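Local coordinates for protein separin (Saccharomyces cerevisiae, PDB 5U1T) that cleaves the cohesin subunit MCD1/SCC1 at the onset of anaphase as a caspase-like cysteine protease and is held inactive by securin for most of the cell cycle, at residues 485-496 with 507-517; 729-737 with 776-784. All blocks are in the same frame, centred on the assembly; numbering follows the deposited sequence.

How the interactions relate
Both contacts lie in helix-rich parts of the chain, away from the probable catalytic Cys1497. Both segments of interaction 1 come earlier in the chain than those of interaction 2. The two centres are about 24 Å apart. The nearest atoms are about 6 Å apart, so the two do not touch. The centre of interaction 1 is about 33 Å from the centre of the chain, that of interaction 2 about 12 Å. In each, a linker between helices takes part. In interaction 1 rings and a buried tyrosine hydroxyl do the work. Interaction 2 relies on van der Waals contact along a helix flank, and its linker also meets the chain of another protein.

Interaction 1 of 2, residues 485-496 with 507-517; sequences FTRLKITKFIEF and LYGNSSIENIP
Leu507, on helix 501-509, meets two rings with its methyls. Its CD2 lies 3.6 Å from Phe496 CE2, and its CG sits over one face of Phe485. Tyr508 follows and is the hub. With chi1 at -83° its CG stands opposite the carbonyl carbon, which brings the ring in among the residues of 485-496. Phe493 CD1 stands over the centre of one face of the Tyr508 ring; the edge of Phe485 is turned to the opposite face, planes at 78°. The phenol OH donates a 2.6 Å hydrogen bond to Ile494 O, tilted 20° from the carbonyl plane. This ties the loop backbone to the ring. Next, Ser511 CB approaches Phe485 CE2. Its OG donates to Tyr508 O, 2.9 Å away, an oxygen that also accepts from Ser511 N. Ile513 CD1 fits at the edge of Phe485, 3.8 Å from CZ, and touches Ile490 CG1. Its CG2 rests on the backbone at Thr491 and Phe493. Ile516 adds CG2 beside Phe493 CD1. Pro517 ends the walk with a CH-pi contact: CD lies 3.4 Å from the centroid of the Phe493 ring. Phe455 extends the group by packing edge-to-face with Phe496. Phe485, Phe493, Phe496 and Tyr508 form an aromatic cluster. With Ile513 and Pro517 it joins the loop between helices 470-485 and 501-509 to helix 501-509 and to the chain that leaves it.

Interaction 2 of 2, residues 729-737 with 776-784; sequences MSLYIKVIL and KKNKLSQGS
Helix 729-752 packs its first two turns, from Met729 to Leu737, on the loop after helix 756-775 and the first turn of helix 782-805. Ile733 is central. Its CG1 lies against the amide of Asn778, 3.6 Å from OD1. Its CG2 meets Leu780 CD1 at 4.0 Å and also nears Ser784, while CD1 reaches Lys776 CB. Replacing Ile733 with an alanine would probably open a gap between Lys776, Asn778, Leu780 and Ser784 and leave the Asn778 amide freer to turn.

One turn earlier, Met729 CG rests on Asn778, 3.8 Å from ND2. With CG of Asn778 set opposite its own backbone N (chi1 -163°), the amide extends along the helix flank from Met729 to Ile733. The methionine chain is bent at its second and third torsions, and SD turns to the Lys776 stem, 4.0 Å from CG. Lys776 is itself bent near its base and then runs across Tyr732. Its CE lies 3.6 Å from Tyr732 CE2 and also touches Ile736 CD1, which sits over one face of that ring. Farther along, Ser784 fits beside Leu737, with OG 3.4 Å from CD1. Lys734 brushes Ser784 with CG, while its amine forms a salt bridge with Glu681.

Ser781 is the N-cap of helix 782-805. Its OG takes a weak bond from Ser784 N at 3.4 Å. Backbone carbonyls of Lys776 and Leu780 accept hydrogen bonds from the chain of another protein. Leu773 of helix 756-775 also packs on Ile733, Ile736 and Leu737. The arrangement belongs to three successive helices of the helical part of separase, 729-752, 756-775 and 782-805: the first lies against the loop that leads from the second into the N-cap of the third.

Interaction 1 of 2, residues 485-496 with 507-517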
loop_
_atom_site.group_PDB
_atom_site.type_symbol
_atom_site.label_atom_id
_atom_site.label_comp_id
_atom_site.label_asym_id
_atom_site.label_seq_id
_atom_site.Cartn_x
_atom_site.Cartn_y
_atom_site.Cartn_z
ATOM N N PHE A 485 -21.782 -1.928 25.434
ATOM C CA PHE A 485 -20.674 -1.507 26.290
ATOM C C PHE A 485 -20.232 -0.085 25.996
ATOM O O PHE A 485 -19.967 0.685 26.905
ATOM C CB PHE A 485 -19.498 -2.465 26.134
ATOM C CG PHE A 485 -18.282 -2.067 26.903
ATOM C CD1 PHE A 485 -18.187 -2.321 28.250
ATOM C CD2 PHE A 485 -17.212 -1.457 26.265
ATOM C CE1 PHE A 485 -17.061 -1.963 28.957
ATOM C CE2 PHE A 485 -16.077 -1.097 26.958
ATOM C CZ PHE A 485 -16.002 -1.341 28.312
ATOM N N THR A 486 -20.177 0.265 24.720
ATOM C CA THR A 486 -19.694 1.579 24.272
ATOM C C THR A 486 -20.602 2.739 24.709
ATOM O O THR A 486 -20.167 3.890 24.814
ATOM C CB THR A 486 -19.576 1.605 22.755
ATOM O OG1 THR A 486 -20.837 1.207 22.196
ATOM C CG2 THR A 486 -18.478 0.654 22.283
ATOM N N ARG A 487 -21.865 2.415 24.973
ATOM C CA ARG A 487 -22.824 3.371 25.524
ATOM C C ARG A 487 -22.587 3.669 27.001
ATOM O O ARG A 487 -23.195 4.574 27.559
ATOM C CB ARG A 487 -24.244 2.845 25.347
ATOM C CG ARG A 487 -24.496 2.348 23.961
ATOM C CD ARG A 487 -25.896 1.849 23.817
ATOM N NE ARG A 487 -26.798 2.902 23.367
ATOM C CZ ARG A 487 -26.838 3.357 22.118
ATOM N NH1 ARG A 487 -26.004 2.853 21.202
ATOM N NH2 ARG A 487 -27.700 4.321 21.789
ATOM N N LEU A 488 -21.722 2.903 27.647
ATOM C CA LEU A 488 -21.529 3.092 29.077
ATOM C C LEU A 488 -20.515 4.171 29.344
ATOM O O LEU A 488 -20.446 4.699 30.453
ATOM C CB LEU A 488 -21.085 1.800 29.739
ATOM C CG LEU A 488 -22.069 0.657 29.567
ATOM C CD1 LEU A 488 -21.404 -0.594 30.081
ATOM C CD2 LEU A 488 -23.366 0.962 30.291
ATOM N N LYS A 489 -19.717 4.476 28.327
ATOM C CA LYS A 489 -18.679 5.488 28.447
ATOM C C LYS A 489 -17.853 5.342 29.742
ATOM O O LYS A 489 -17.805 6.255 30.564
ATOM C CB LYS A 489 -19.316 6.886 28.364
ATOM C CG LYS A 489 -19.592 7.361 26.924
ATOM C CD LYS A 489 -20.806 8.291 26.840
ATOM C CE LYS A 489 -20.878 9.258 28.027
ATOM N NZ LYS A 489 -21.918 10.340 27.850
ATOM N N ILE A 490 -17.221 4.186 29.931
ATOM C CA ILE A 490 -16.407 3.967 31.122
ATOM C C ILE A 490 -14.919 3.983 30.753
ATOM O O ILE A 490 -14.520 3.544 29.663
ATOM C CB ILE A 490 -16.784 2.640 31.836
ATOM C CG1 ILE A 490 -16.063 1.446 31.213
ATOM C CG2 ILE A 490 -18.305 2.431 31.831
ATOM C CD1 ILE A 490 -16.579 0.118 31.686
ATOM N N THR A 491 -14.100 4.523 31.651
ATOM C CA THR A 491 -12.689 4.752 31.341
ATOM C C THR A 491 -11.771 4.006 32.295
ATOM O O THR A 491 -10.551 4.073 32.155
ATOM C CB THR A 491 -12.330 6.266 31.372
ATOM O OG1 THR A 491 -12.691 6.830 32.642
ATOM C CG2 THR A 491 -13.059 7.012 30.260
ATOM N N LYS A 492 -12.357 3.323 33.275
ATOM C CA LYS A 492 -11.615 2.444 34.175
ATOM C C LYS A 492 -12.183 1.035 34.039
ATOM O O LYS A 492 -13.362 0.860 33.715
ATOM C CB LYS A 492 -11.706 2.918 35.636
ATOM C CG LYS A 492 -11.633 4.441 35.846
ATOM C CD LYS A 492 -10.327 5.045 35.307
ATOM C CE LYS A 492 -10.501 6.512 34.864
ATOM N NZ LYS A 492 -9.659 6.849 33.649
ATOM N N PHE A 493 -11.344 0.035 34.278
ATOM C CA PHE A 493 -11.777 -1.356 34.322
ATOM C C PHE A 493 -12.849 -1.623 35.394
ATOM O O PHE A 493 -12.621 -1.400 36.579
ATOM C CB PHE A 493 -10.565 -2.241 34.569
ATOM C CG PHE A 493 -10.894 -3.667 34.796
ATOM C CD1 PHE A 493 -11.178 -4.502 33.721
ATOM C CD2 PHE A 493 -10.903 -4.191 36.076
ATOM C CE1 PHE A 493 -11.482 -5.845 33.932
ATOM C CE2 PHE A 493 -11.198 -5.522 36.293
ATOM C CZ PHE A 493 -11.492 -6.349 35.235
ATOM N N ILE A 494 -14.024 -2.074 34.954
ATOM C CA ILE A 494 -15.065 -2.617 35.823
ATOM C C ILE A 494 -15.013 -4.127 35.720
ATOM O O ILE A 494 -15.217 -4.665 34.635
ATOM C CB ILE A 494 -16.496 -2.165 35.401
ATOM C CG1 ILE A 494 -16.674 -0.647 35.449
ATOM C CG2 ILE A 494 -17.545 -2.891 36.217
ATOM C CD1 ILE A 494 -16.059 -0.029 36.649
ATOM N N GLU A 495 -14.756 -4.841 36.805
ATOM C CA GLU A 495 -14.849 -6.300 36.692
ATOM C C GLU A 495 -16.288 -6.777 36.773
ATOM O O GLU A 495 -16.828 -6.962 37.861
ATOM C CB GLU A 495 -14.052 -6.996 37.764
ATOM C CG GLU A 495 -14.164 -8.470 37.613
ATOM C CD GLU A 495 -13.375 -9.191 38.655
ATOM O OE1 GLU A 495 -13.063 -10.383 38.453
ATOM O OE2 GLU A 495 -13.058 -8.572 39.689
ATOM N N PHE A 496 -16.919 -6.970 35.629
ATOM C CA PHE A 496 -18.352 -7.185 35.634
ATOM C C PHE A 496 -18.752 -8.397 36.441
ATOM O O PHE A 496 -18.108 -9.444 36.370
ATOM C CB PHE A 496 -18.862 -7.283 34.216
ATOM C CG PHE A 496 -18.733 -5.992 33.468
ATOM C CD1 PHE A 496 -19.615 -4.952 33.712
ATOM C CD2 PHE A 496 -17.699 -5.798 32.546
ATOM C CE1 PHE A 496 -19.500 -3.767 33.031
ATOM C CE2 PHE A 496 -17.576 -4.609 31.871
ATOM C CZ PHE A 496 -18.478 -3.594 32.109
ATOM N N LEU A 507 -14.238 -9.063 25.790
ATOM C CA LEU A 507 -14.832 -7.722 25.897
ATOM C C LEU A 507 -13.788 -6.627 26.137
ATOM O O LEU A 507 -13.834 -5.606 25.476
ATOM C CB LEU A 507 -15.893 -7.654 27.000
ATOM C CG LEU A 507 -16.585 -6.286 27.139
ATOM C CD1 LEU A 507 -17.835 -6.181 26.299
ATOM C CD2 LEU A 507 -16.882 -5.964 28.586
ATOM N N TYR A 508 -12.862 -6.813 27.068
ATOM C CA TYR A 508 -11.896 -5.756 27.329
ATOM C C TYR A 508 -10.743 -5.789 26.322
ATOM O O TYR A 508 -10.080 -4.778 26.098
ATOM C CB TYR A 508 -11.364 -5.839 28.761
ATOM C CG TYR A 508 -12.280 -5.169 29.765
ATOM C CD1 TYR A 508 -12.290 -3.786 29.905
ATOM C CD2 TYR A 508 -13.154 -5.915 30.565
ATOM C CE1 TYR A 508 -13.137 -3.153 30.812
ATOM C CE2 TYR A 508 -13.999 -5.283 31.483
ATOM C CZ TYR A 508 -13.983 -3.898 31.600
ATOM O OH TYR A 508 -14.815 -3.245 32.497
ATOM N N GLY A 509 -10.522 -6.948 25.714
ATOM C CA GLY A 509 -9.604 -7.058 24.604
ATOM C C GLY A 509 -9.955 -6.057 23.514
ATOM O O GLY A 509 -9.070 -5.428 22.944
ATOM N N ASN A 510 -11.252 -5.902 23.245
ATOM C CA ASN A 510 -11.738 -4.967 22.236
ATOM C C ASN A 510 -11.781 -3.525 22.711
ATOM O O ASN A 510 -12.029 -2.626 21.919
ATOM C CB ASN A 510 -13.133 -5.364 21.764
ATOM C CG ASN A 510 -13.101 -6.419 20.679
ATOM O OD1 ASN A 510 -13.181 -7.621 20.946
ATOM N ND2 ASN A 510 -12.971 -5.973 19.437
ATOM N N SER A 511 -11.541 -3.302 23.996
ATOM C CA SER A 511 -11.629 -1.954 24.541
ATOM C C SER A 511 -10.285 -1.230 24.484
ATOM O O SER A 511 -9.234 -1.838 24.280
ATOM C CB SER A 511 -12.142 -1.978 25.991
ATOM O OG SER A 511 -11.093 -2.228 26.916
ATOM N N SER A 512 -10.332 0.082 24.686
ATOM C CA SER A 512 -9.123 0.895 24.723
ATOM C C SER A 512 -8.819 1.333 26.148
ATOM O O SER A 512 -7.985 2.208 26.359
ATOM C CB SER A 512 -9.268 2.128 23.832
ATOM O OG SER A 512 -10.206 3.045 24.393
ATOM N N ILE A 513 -9.506 0.736 27.115
ATOM C CA ILE A 513 -9.302 1.070 28.517
ATOM C C ILE A 513 -7.890 0.686 28.922
ATOM O O ILE A 513 -7.414 -0.379 28.564
ATOM C CB ILE A 513 -10.338 0.370 29.420
ATOM C CG1 ILE A 513 -11.753 0.795 28.998
ATOM C CG2 ILE A 513 -10.060 0.678 30.883
ATOM C CD1 ILE A 513 -12.874 0.146 29.788
ATOM N N GLU A 514 -7.229 1.566 29.665
ATOM C CA GLU A 514 -5.793 1.467 29.902
ATOM C C GLU A 514 -5.331 0.244 30.706
ATOM O O GLU A 514 -4.686 -0.658 30.142
ATOM C CB GLU A 514 -5.300 2.740 30.598
ATOM C CG GLU A 514 -5.381 4.005 29.723
ATOM C CD GLU A 514 -4.949 5.295 30.463
ATOM O OE1 GLU A 514 -4.765 5.248 31.719
ATOM O OE2 GLU A 514 -4.793 6.353 29.779
ATOM N N ASN A 515 -5.628 0.213 32.007
ATOM C CA ASN A 515 -5.069 -0.825 32.885
ATOM C C ASN A 515 -6.023 -1.958 33.233
ATOM O O ASN A 515 -6.617 -1.986 34.308
ATOM C CB ASN A 515 -4.565 -0.211 34.190
ATOM C CG ASN A 515 -3.524 0.865 33.958
ATOM O OD1 ASN A 515 -3.715 2.015 34.358
ATOM N ND2 ASN A 515 -2.416 0.501 33.310
ATOM N N ILE A 516 -6.142 -2.910 32.326
ATOM C CA ILE A 516 -6.899 -4.110 32.594
ATOM C C ILE A 516 -6.029 -5.113 33.348
ATOM O O ILE A 516 -4.884 -5.330 32.977
ATOM C CB ILE A 516 -7.420 -4.699 31.290
ATOM C CG1 ILE A 516 -8.448 -3.742 30.701
ATOM C CG2 ILE A 516 -8.034 -6.050 31.529
ATOM C CD1 ILE A 516 -8.367 -3.641 29.224
ATOM N N PRO A 517 -6.557 -5.698 34.443
ATOM C CA PRO A 517 -5.787 -6.700 35.196
ATOM C C PRO A 517 -5.792 -8.077 34.526
ATOM O O PRO A 517 -6.257 -9.050 35.121
ATOM C CB PRO A 517 -6.505 -6.744 36.546
ATOM C CG PRO A 517 -7.898 -6.343 36.239
ATOM C CD PRO A 517 -7.824 -5.353 35.113
#

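Interaction 2 of 2, residues 729-737 with 776-784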
loop_
_atom_site.group_PDB
_atom_site.type_symbol
_atom_site.label_atom_id
_atom_site.label_comp_id
_atom_site.label_asym_id
_atom_site.label_seq_id
_atom_site.Cartn_x
_atom_site.Cartn_y
_atom_site.Cartn_z
ATOM N N MET A 729 -14.691 5.492 8.804
ATOM C CA MET A 729 -13.334 5.925 8.483
ATOM C C MET A 729 -12.466 4.782 7.937
ATOM O O MET A 729 -11.674 4.986 7.012
ATOM C CB MET A 729 -12.679 6.548 9.722
ATOM C CG MET A 729 -11.268 7.112 9.532
ATOM S SD MET A 729 -11.172 8.625 8.529
ATOM C CE MET A 729 -12.557 9.550 9.195
ATOM N N SER A 730 -12.638 3.580 8.482
ATOM C CA SER A 730 -11.855 2.414 8.059
ATOM C C SER A 730 -12.045 2.024 6.581
ATOM O O SER A 730 -11.094 1.569 5.933
ATOM C CB SER A 730 -12.198 1.210 8.915
ATOM O OG SER A 730 -13.419 0.652 8.465
ATOM N N LEU A 731 -13.272 2.175 6.079
ATOM C CA LEU A 731 -13.586 1.945 4.677
ATOM C C LEU A 731 -13.189 3.131 3.822
ATOM O O LEU A 731 -12.834 2.982 2.649
ATOM C CB LEU A 731 -15.081 1.690 4.478
ATOM C CG LEU A 731 -15.718 0.411 5.001
ATOM C CD1 LEU A 731 -17.137 0.329 4.463
ATOM C CD2 LEU A 731 -14.890 -0.791 4.589
ATOM N N TYR A 732 -13.292 4.320 4.397
ATOM C CA TYR A 732 -12.940 5.516 3.653
ATOM C C TYR A 732 -11.443 5.496 3.370
ATOM O O TYR A 732 -11.031 5.823 2.269
ATOM C CB TYR A 732 -13.344 6.780 4.410
ATOM C CG TYR A 732 -12.877 8.059 3.756
ATOM C CD1 TYR A 732 -12.967 8.238 2.377
ATOM C CD2 TYR A 732 -12.352 9.096 4.521
ATOM C CE1 TYR A 732 -12.533 9.416 1.776
ATOM C CE2 TYR A 732 -11.923 10.274 3.934
ATOM C CZ TYR A 732 -12.013 10.430 2.563
ATOM O OH TYR A 732 -11.576 11.601 1.988
ATOM N N ILE A 733 -10.647 5.087 4.359
ATOM C CA ILE A 733 -9.216 4.906 4.179
ATOM C C ILE A 733 -8.955 3.903 3.049
ATOM O O ILE A 733 -8.066 4.105 2.203
ATOM C CB ILE A 733 -8.541 4.421 5.475
ATOM C CG1 ILE A 733 -8.619 5.488 6.564
ATOM C CG2 ILE A 733 -7.089 4.051 5.229
ATOM C CD1 ILE A 733 -7.778 6.689 6.301
ATOM N N LYS A 734 -9.755 2.839 3.020
ATOM C CA LYS A 734 -9.595 1.785 2.025
ATOM C C LYS A 734 -9.949 2.270 0.616
ATOM O O LYS A 734 -9.331 1.838 -0.356
ATOM C CB LYS A 734 -10.437 0.564 2.406
ATOM C CG LYS A 734 -9.755 -0.358 3.419
ATOM C CD LYS A 734 -10.718 -1.402 3.977
ATOM C CE LYS A 734 -10.003 -2.389 4.902
ATOM N NZ LYS A 734 -10.804 -3.646 5.150
ATOM N N VAL A 735 -10.931 3.165 0.513
ATOM C CA VAL A 735 -11.282 3.802 -0.761
ATOM C C VAL A 735 -10.107 4.634 -1.309
ATOM O O VAL A 735 -9.737 4.520 -2.479
ATOM C CB VAL A 735 -12.555 4.698 -0.611
ATOM C CG1 VAL A 735 -12.657 5.720 -1.720
ATOM C CG2 VAL A 735 -13.816 3.843 -0.570
ATOM N N ILE A 736 -9.519 5.464 -0.456
ATOM C CA ILE A 736 -8.406 6.296 -0.866
ATOM C C ILE A 736 -7.259 5.412 -1.316
ATOM O O ILE A 736 -6.637 5.677 -2.333
ATOM C CB ILE A 736 -7.937 7.231 0.263
ATOM C CG1 ILE A 736 -9.076 8.146 0.710
ATOM C CG2 ILE A 736 -6.788 8.086 -0.204
ATOM C CD1 ILE A 736 -8.675 9.116 1.818
ATOM N N LEU A 737 -6.996 4.347 -0.565
ATOM C CA LEU A 737 -5.954 3.394 -0.943
ATOM C C LEU A 737 -6.224 2.755 -2.307
ATOM O O LEU A 737 -5.289 2.494 -3.058
ATOM C CB LEU A 737 -5.805 2.301 0.113
ATOM C CG LEU A 737 -5.227 2.722 1.461
ATOM C CD1 LEU A 737 -5.346 1.578 2.457
ATOM C CD2 LEU A 737 -3.786 3.178 1.337
ATOM N N LYS A 776 -5.819 12.198 7.670
ATOM C CA LYS A 776 -7.069 11.780 8.253
ATOM C C LYS A 776 -6.796 11.411 9.695
ATOM O O LYS A 776 -5.838 10.724 10.000
ATOM C CB LYS A 776 -7.576 10.538 7.552
ATOM C CG LYS A 776 -8.562 10.783 6.436
ATOM C CD LYS A 776 -8.415 12.157 5.836
ATOM C CE LYS A 776 -8.898 12.164 4.406
ATOM N NZ LYS A 776 -9.121 13.553 3.958
ATOM N N LYS A 777 -7.704 11.746 10.596
ATOM C CA LYS A 777 -7.529 11.469 12.022
ATOM C C LYS A 777 -7.375 10.024 12.503
ATOM O O LYS A 777 -6.958 9.800 13.617
ATOM C CB LYS A 777 -8.610 12.163 12.828
ATOM C CG LYS A 777 -8.272 13.611 13.134
ATOM C CD LYS A 777 -9.529 14.416 13.416
ATOM C CE LYS A 777 -9.633 15.647 12.528
ATOM N NZ LYS A 777 -11.013 15.876 12.013
ATOM N N ASN A 778 -7.722 9.060 11.676
ATOM C CA ASN A 778 -7.605 7.645 11.926
ATOM C C ASN A 778 -6.357 7.135 12.620
ATOM O O ASN A 778 -5.264 7.603 12.399
ATOM C CB ASN A 778 -7.609 6.989 10.550
ATOM C CG ASN A 778 -7.893 5.516 10.601
ATOM O OD1 ASN A 778 -7.331 4.741 9.847
ATOM N ND2 ASN A 778 -8.763 5.123 11.506
ATOM N N LYS A 779 -6.551 6.112 13.422
ATOM C CA LYS A 779 -5.453 5.434 14.038
ATOM C C LYS A 779 -5.328 4.326 13.022
ATOM O O LYS A 779 -5.987 3.318 13.128
ATOM C CB LYS A 779 -5.853 4.868 15.383
ATOM C CG LYS A 779 -6.159 5.920 16.423
ATOM C CD LYS A 779 -6.578 5.299 17.743
ATOM C CE LYS A 779 -6.861 6.357 18.796
ATOM N NZ LYS A 779 -7.295 5.745 20.082
ATOM N N LEU A 780 -4.502 4.539 12.017
ATOM C CA LEU A 780 -4.318 3.593 10.924
ATOM C C LEU A 780 -4.280 2.124 11.275
ATOM O O LEU A 780 -3.486 1.721 12.082
ATOM C CB LEU A 780 -3.030 3.954 10.214
ATOM C CG LEU A 780 -2.931 3.659 8.738
ATOM C CD1 LEU A 780 -4.288 3.748 8.096
ATOM C CD2 LEU A 780 -1.985 4.642 8.105
ATOM N N SER A 781 -5.112 1.321 10.627
ATOM C CA SER A 781 -5.146 -0.121 10.898
ATOM C C SER A 781 -3.975 -0.845 10.240
ATOM O O SER A 781 -3.568 -0.489 9.151
ATOM C CB SER A 781 -6.463 -0.738 10.432
ATOM O OG SER A 781 -6.466 -1.011 9.039
ATOM N N GLN A 782 -3.456 -1.871 10.903
ATOM C CA GLN A 782 -2.340 -2.642 10.385
ATOM C C GLN A 782 -2.462 -2.954 8.903
ATOM O O GLN A 782 -1.534 -2.679 8.153
ATOM C CB GLN A 782 -2.185 -3.949 11.153
ATOM C CG GLN A 782 -1.190 -4.927 10.522
ATOM C CD GLN A 782 0.270 -4.540 10.741
ATOM O OE1 GLN A 782 0.612 -3.365 10.882
ATOM N NE2 GLN A 782 1.137 -5.537 10.773
ATOM N N GLY A 783 -3.599 -3.508 8.480
ATOM C CA GLY A 783 -3.817 -3.853 7.080
ATOM C C GLY A 783 -3.685 -2.669 6.123
ATOM O O GLY A 783 -3.073 -2.762 5.050
ATOM N N SER A 784 -4.247 -1.538 6.514
ATOM C CA SER A 784 -4.134 -0.339 5.716
ATOM C C SER A 784 -2.739 0.290 5.799
ATOM O O SER A 784 -2.297 0.924 4.858
ATOM C CB SER A 784 -5.199 0.663 6.143
ATOM O OG SER A 784 -6.393 0.392 5.445
#